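Local coordinates for kinesin-like protein (Caenorhabditis elegans, PDB 5X3E) that probably works as a kinesin-6 motor that couples ATP hydrolysis to force or movement along microtubules, captured here in its apo state, at residues Y221-I224 with C229-L232; E272-G277 with S297-K302. All coordinates share one frame; numbering follows the deposited sequence.

Contact 1 of 2, residues Y221-I224 with C229-L232; sequences YVEI and CYDL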
loop_
_atom_site.group_PDB
_atom_site.type_symbol
_atom_site.label_atom_id
_atom_site.label_comp_id
_atom_site.label_asym_id
_atom_site.label_seq_id
_atom_site.Cartn_x
_atom_site.Cartn_y
_atom_site.Cartn_z
ATOM N N TYR A 221 -1.854 2.381 -9.641
ATOM C CA TYR A 221 -2.193 1.016 -9.266
ATOM C C TYR A 221 -1.370 0.075 -10.130
ATOM O O TYR A 221 -1.514 0.067 -11.357
ATOM C CB TYR A 221 -3.689 0.737 -9.424
ATOM C CG TYR A 221 -4.156 -0.485 -8.660
ATOM C CD1 TYR A 221 -3.295 -1.164 -7.803
ATOM C CD2 TYR A 221 -5.459 -0.958 -8.792
ATOM C CE1 TYR A 221 -3.714 -2.283 -7.097
ATOM C CE2 TYR A 221 -5.891 -2.077 -8.086
ATOM C CZ TYR A 221 -5.014 -2.736 -7.240
ATOM O OH TYR A 221 -5.432 -3.845 -6.536
ATOM N N VAL A 222 -0.510 -0.707 -9.489
ATOM C CA VAL A 222 0.506 -1.494 -10.170
ATOM C C VAL A 222 0.465 -2.926 -9.653
ATOM O O VAL A 222 0.194 -3.164 -8.471
ATOM C CB VAL A 222 1.903 -0.866 -9.974
ATOM C CG1 VAL A 222 2.933 -1.751 -10.513
ATOM C CG2 VAL A 222 1.995 0.436 -10.746
ATOM N N GLU A 223 0.712 -3.884 -10.543
ATOM C CA GLU A 223 0.713 -5.298 -10.194
ATOM C C GLU A 223 2.075 -5.897 -10.508
ATOM O O GLU A 223 2.624 -5.668 -11.590
ATOM C CB GLU A 223 -0.383 -6.052 -10.954
ATOM C CG GLU A 223 -0.438 -7.541 -10.673
ATOM C CD GLU A 223 -1.411 -8.260 -11.583
ATOM O OE1 GLU A 223 -1.461 -7.913 -12.783
ATOM O OE2 GLU A 223 -2.130 -9.164 -11.101
ATOM N N ILE A 224 2.611 -6.681 -9.579
ATOM C CA ILE A 224 3.842 -7.430 -9.802
ATOM C C ILE A 224 3.458 -8.903 -9.870
ATOM O O ILE A 224 3.072 -9.503 -8.859
ATOM C CB ILE A 224 4.879 -7.166 -8.706
ATOM C CG1 ILE A 224 5.343 -5.714 -8.766
ATOM C CG2 ILE A 224 6.062 -8.108 -8.859
ATOM C CD1 ILE A 224 6.192 -5.302 -7.593
ATOM N N CYS A 229 6.238 -6.467 -14.026
ATOM C CA CYS A 229 5.487 -5.374 -13.432
ATOM C C CYS A 229 4.505 -4.798 -14.446
ATOM O O CYS A 229 4.895 -4.454 -15.566
ATOM C CB CYS A 229 6.442 -4.296 -12.927
ATOM S SG CYS A 229 5.598 -3.001 -12.041
ATOM N N TYR A 230 3.242 -4.656 -14.038
ATOM C CA TYR A 230 2.176 -4.182 -14.912
ATOM C C TYR A 230 1.422 -3.025 -14.273
ATOM O O TYR A 230 1.162 -3.028 -13.066
ATOM C CB TYR A 230 1.181 -5.300 -15.243
ATOM C CG TYR A 230 1.797 -6.507 -15.896
ATOM C CD1 TYR A 230 1.943 -6.571 -17.275
ATOM C CD2 TYR A 230 2.239 -7.584 -15.139
ATOM C CE1 TYR A 230 2.507 -7.672 -17.883
ATOM C CE2 TYR A 230 2.808 -8.693 -15.740
ATOM C CZ TYR A 230 2.940 -8.730 -17.113
ATOM O OH TYR A 230 3.507 -9.825 -17.726
ATOM N N ASP A 231 1.062 -2.045 -15.098
ATOM C CA ASP A 231 0.241 -0.919 -14.670
ATOM C C ASP A 231 -1.224 -1.262 -14.931
ATOM O O ASP A 231 -1.676 -1.268 -16.081
ATOM C CB ASP A 231 0.662 0.356 -15.395
ATOM C CG ASP A 231 -0.261 1.528 -15.110
ATOM O OD1 ASP A 231 -0.235 2.510 -15.889
ATOM O OD2 ASP A 231 -0.997 1.479 -14.098
ATOM N N LEU A 232 -1.963 -1.549 -13.857
ATOM C CA LEU A 232 -3.383 -1.876 -13.953
ATOM C C LEU A 232 -4.235 -0.713 -14.445
ATOM O O LEU A 232 -5.391 -0.935 -14.811
ATOM C CB LEU A 232 -3.898 -2.346 -12.593
ATOM C CG LEU A 232 -3.156 -3.510 -11.939
ATOM C CD1 LEU A 232 -3.652 -3.706 -10.519
ATOM C CD2 LEU A 232 -3.365 -4.764 -12.751
HETATM O O HOH W 1 -0.934 3.318 -12.169
#
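Leu232 folds back over the neighbouring strand and wedges between Tyr221 and Glu223. Its CG stands beside its own backbone N, anti to the carbonyl carbon (chi1 -55°), which turns both methyls toward residues 221-224. Its CB lies 3.6 Å from Tyr221 O. Its CG comes 3.9 Å from Glu223 CB. There the chain forks. CD1 sits over the centre of one face of the Tyr221 ring, 3.4 Å from the centroid and only 2° off the normal, a CH-pi contact. CD2 lies across the Glu223 side chain, 3.7 Å from both its CB and its OE1; the other oxygen, OE2, is hydrogen-bonded to Ser295 OG. On the far side of the Tyr221 plane the Phe274 ring approaches, and Tyr221 OH is hydrogen-bonded to Glu278. Leu232 CD1 would probably lose its aromatic platform, and Glu278 this phenol partner, if an alanine stood in place of Tyr221. The two segments are the arms of a beta hairpin, strands 213-225 and 228-231, within the large mixed sheet of the kinesin motor domain. Glu223 and Tyr230 form the hydrogen-bonded antiparallel pair, their backbones joined in both directions. Glu223 N to Tyr230 O is nearly straight at 174°. Beyond them Leu232 N reaches Tyr221 O weakly, at 3.0 Å. On the sheet face carrying Val222, Ile224 and Cys229, Val222 CG1 packs against Cys229 SG. Asp231 is buried on this face too: OD1 accepts from Lys260 N, OD2 from Leu233 N. A water accepts from Tyr221 N and lies 2.7 Å from Asp231 OD2, to which it probably donates.

Contact 2 of 2, residues E272-G277 with S297-K302; sequences EVFCLG and SVFTIK. With SO4 (sulfate ion), chain C.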
loop_
_atom_site.group_PDB
_atom_site.type_symbol
_atom_site.label_atom_id
_atom_site.label_comp_id
_atom_site.label_asym_id
_atom_site.label_seq_id
_atom_site.Cartn_x
_atom_site.Cartn_y
_atom_site.Cartn_z
ATOM N N GLU A 272 -13.251 4.484 -7.678
ATOM C CA GLU A 272 -13.602 4.120 -9.049
ATOM C C GLU A 272 -12.367 3.720 -9.840
ATOM O O GLU A 272 -12.403 2.771 -10.631
ATOM C CB GLU A 272 -14.326 5.272 -9.747
ATOM C CG GLU A 272 -15.737 5.545 -9.238
ATOM C CD GLU A 272 -16.423 6.683 -9.983
ATOM O OE1 GLU A 272 -15.835 7.207 -10.955
ATOM O OE2 GLU A 272 -17.554 7.051 -9.596
ATOM N N VAL A 273 -11.259 4.425 -9.623
ATOM C CA VAL A 273 -10.012 4.071 -10.285
ATOM C C VAL A 273 -9.496 2.740 -9.759
ATOM O O VAL A 273 -9.053 1.882 -10.535
ATOM C CB VAL A 273 -8.982 5.205 -10.110
ATOM C CG1 VAL A 273 -7.615 4.774 -10.597
ATOM C CG2 VAL A 273 -9.432 6.431 -10.878
ATOM N N PHE A 274 -9.560 2.535 -8.439
ATOM C CA PHE A 274 -9.123 1.266 -7.864
ATOM C C PHE A 274 -9.900 0.095 -8.455
ATOM O O PHE A 274 -9.317 -0.948 -8.771
ATOM C CB PHE A 274 -9.259 1.299 -6.343
ATOM C CG PHE A 274 -9.007 -0.030 -5.684
ATOM C CD1 PHE A 274 -7.715 -0.442 -5.403
ATOM C CD2 PHE A 274 -10.060 -0.861 -5.338
ATOM C CE1 PHE A 274 -7.478 -1.663 -4.793
ATOM C CE2 PHE A 274 -9.828 -2.080 -4.730
ATOM C CZ PHE A 274 -8.537 -2.481 -4.457
ATOM N N CYS A 275 -11.218 0.243 -8.597
ATOM C CA CYS A 275 -12.021 -0.833 -9.163
ATOM C C CYS A 275 -11.667 -1.088 -10.622
ATOM O O CYS A 275 -11.697 -2.241 -11.071
ATOM C CB CYS A 275 -13.505 -0.516 -9.010
ATOM S SG CYS A 275 -14.072 -0.557 -7.294
ATOM N N LEU A 276 -11.339 -0.035 -11.375
ATOM C CA LEU A 276 -10.870 -0.225 -12.744
ATOM C C LEU A 276 -9.601 -1.063 -12.777
ATOM O O LEU A 276 -9.459 -1.953 -13.624
ATOM C CB LEU A 276 -10.629 1.125 -13.418
ATOM C CG LEU A 276 -10.044 1.012 -14.827
ATOM C CD1 LEU A 276 -11.015 0.296 -15.749
ATOM C CD2 LEU A 276 -9.685 2.376 -15.375
ATOM N N GLY A 277 -8.676 -0.806 -11.854
ATOM C CA GLY A 277 -7.477 -1.624 -11.774
ATOM C C GLY A 277 -7.788 -3.067 -11.429
ATOM O O GLY A 277 -7.159 -3.990 -11.948
ATOM N N SER A 297 -0.281 -6.688 -5.502
ATOM C CA SER A 297 -0.966 -5.493 -5.972
ATOM C C SER A 297 -0.494 -4.292 -5.164
ATOM O O SER A 297 -0.509 -4.321 -3.928
ATOM C CB SER A 297 -2.485 -5.655 -5.874
ATOM O OG SER A 297 -2.861 -5.991 -4.559
ATOM N N VAL A 298 -0.101 -3.233 -5.866
ATOM C CA VAL A 298 0.525 -2.064 -5.258
ATOM C C VAL A 298 -0.331 -0.851 -5.590
ATOM O O VAL A 298 -0.376 -0.404 -6.744
ATOM C CB VAL A 298 1.968 -1.874 -5.744
ATOM C CG1 VAL A 298 2.610 -0.678 -5.057
ATOM C CG2 VAL A 298 2.780 -3.145 -5.504
ATOM N N PHE A 299 -1.015 -0.323 -4.585
ATOM C CA PHE A 299 -1.843 0.865 -4.741
ATOM C C PHE A 299 -1.166 2.002 -3.983
ATOM O O PHE A 299 -1.022 1.941 -2.759
ATOM C CB PHE A 299 -3.260 0.606 -4.241
ATOM C CG PHE A 299 -4.221 1.714 -4.557
ATOM C CD1 PHE A 299 -4.865 1.765 -5.781
ATOM C CD2 PHE A 299 -4.485 2.706 -3.626
ATOM C CE1 PHE A 299 -5.752 2.785 -6.072
ATOM C CE2 PHE A 299 -5.371 3.729 -3.912
ATOM C CZ PHE A 299 -6.006 3.769 -5.136
ATOM N N THR A 300 -0.711 3.016 -4.712
ATOM C CA THR A 300 0.052 4.112 -4.126
ATOM C C THR A 300 -0.773 5.391 -4.169
ATOM O O THR A 300 -1.175 5.840 -5.249
ATOM C CB THR A 300 1.374 4.309 -4.860
ATOM O OG1 THR A 300 2.138 3.097 -4.798
ATOM C CG2 THR A 300 2.164 5.438 -4.221
ATOM N N ILE A 301 -1.005 5.977 -3.000
ATOM C CA ILE A 301 -1.687 7.258 -2.867
ATOM C C ILE A 301 -0.627 8.338 -2.738
ATOM O O ILE A 301 0.177 8.318 -1.799
ATOM C CB ILE A 301 -2.633 7.267 -1.656
ATOM C CG1 ILE A 301 -3.569 6.059 -1.707
ATOM C CG2 ILE A 301 -3.421 8.571 -1.610
ATOM C CD1 ILE A 301 -4.244 5.745 -0.399
ATOM N N LYS A 302 -0.608 9.266 -3.689
ATOM C CA LYS A 302 0.369 10.345 -3.713
ATOM C C LYS A 302 -0.303 11.667 -3.380
ATOM O O LYS A 302 -1.294 12.047 -4.014
ATOM C CB LYS A 302 1.054 10.442 -5.075
ATOM C CG LYS A 302 1.779 9.184 -5.487
ATOM C CD LYS A 302 2.413 9.358 -6.853
ATOM C CE LYS A 302 3.162 8.099 -7.259
ATOM N NZ LYS A 302 3.851 8.259 -8.563
HETATM S S SO4 C . 4.707 4.667 -9.480
HETATM O O1 SO4 C . 5.191 5.983 -9.062
HETATM O O2 SO4 C . 4.009 4.021 -8.370
HETATM O O3 SO4 C . 5.835 3.834 -9.871
HETATM O O4 SO4 C . 3.806 4.807 -10.615
#
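The Phe274 ring turns its edge to the face of the Phe299 ring. This is a T-shaped pair, with centroids 5.4 Å apart and planes at 82°. Phe299 CD1 lies in the plane of the Phe274 ring, at its edge, 3.6 Å from Phe274 CD1. Higher up the side chain, Phe274 CB is 3.8 Å from Phe299 CE1, so the methylene of Phe274 shares in the packing. In Phe274 the ring is swung anti to the backbone N (chi1 172°), which carries it off the helix toward the sheet. The same setting of Phe299 CG points that ring at the helix. The Tyr221 ring meets Phe299 edge-to-face. Lys302, farther along the strand, stretches its extended chain to a sulfate ion, with NZ 2.7 Å from sulfate O1. The same NZ forms a salt bridge with Asp261, and the sulfate also accepts from Val256 N and Thr220 OG1. The strand continues straight from the SSRSH sequence, the switch-1 signature of kinesins, whereas helix 267-281 precedes it. Leu142 of helix 141-152 touches both phenylalanines. Helix 267-281 thus packs by Phe274 on strand 296-307, which runs between antiparallel neighbours 213-225 and 325-333.

Overall arrangement
Contact 1 is complete in the sequence before the first segment of contact 2 begins, and their centres lie 9 Å apart. They meet in one sheet, where strands 213-225 and 296-307 are neighbours. Val222 O is 2.6 Å from Val298 N, a probable hydrogen bond that joins them. Tyr221 belongs to contact 1 but reaches into contact 2: its OH is 3.5 Å from Phe274 CE1. The sulfate bound by Lys302 comes within about 5 Å of the nearest side-chain atom of Val222. It probably came from the crystallisation liquor. Phe274 lies near the probable P-loop, though without touching it, which places contact 2 close to the likely nucleotide site.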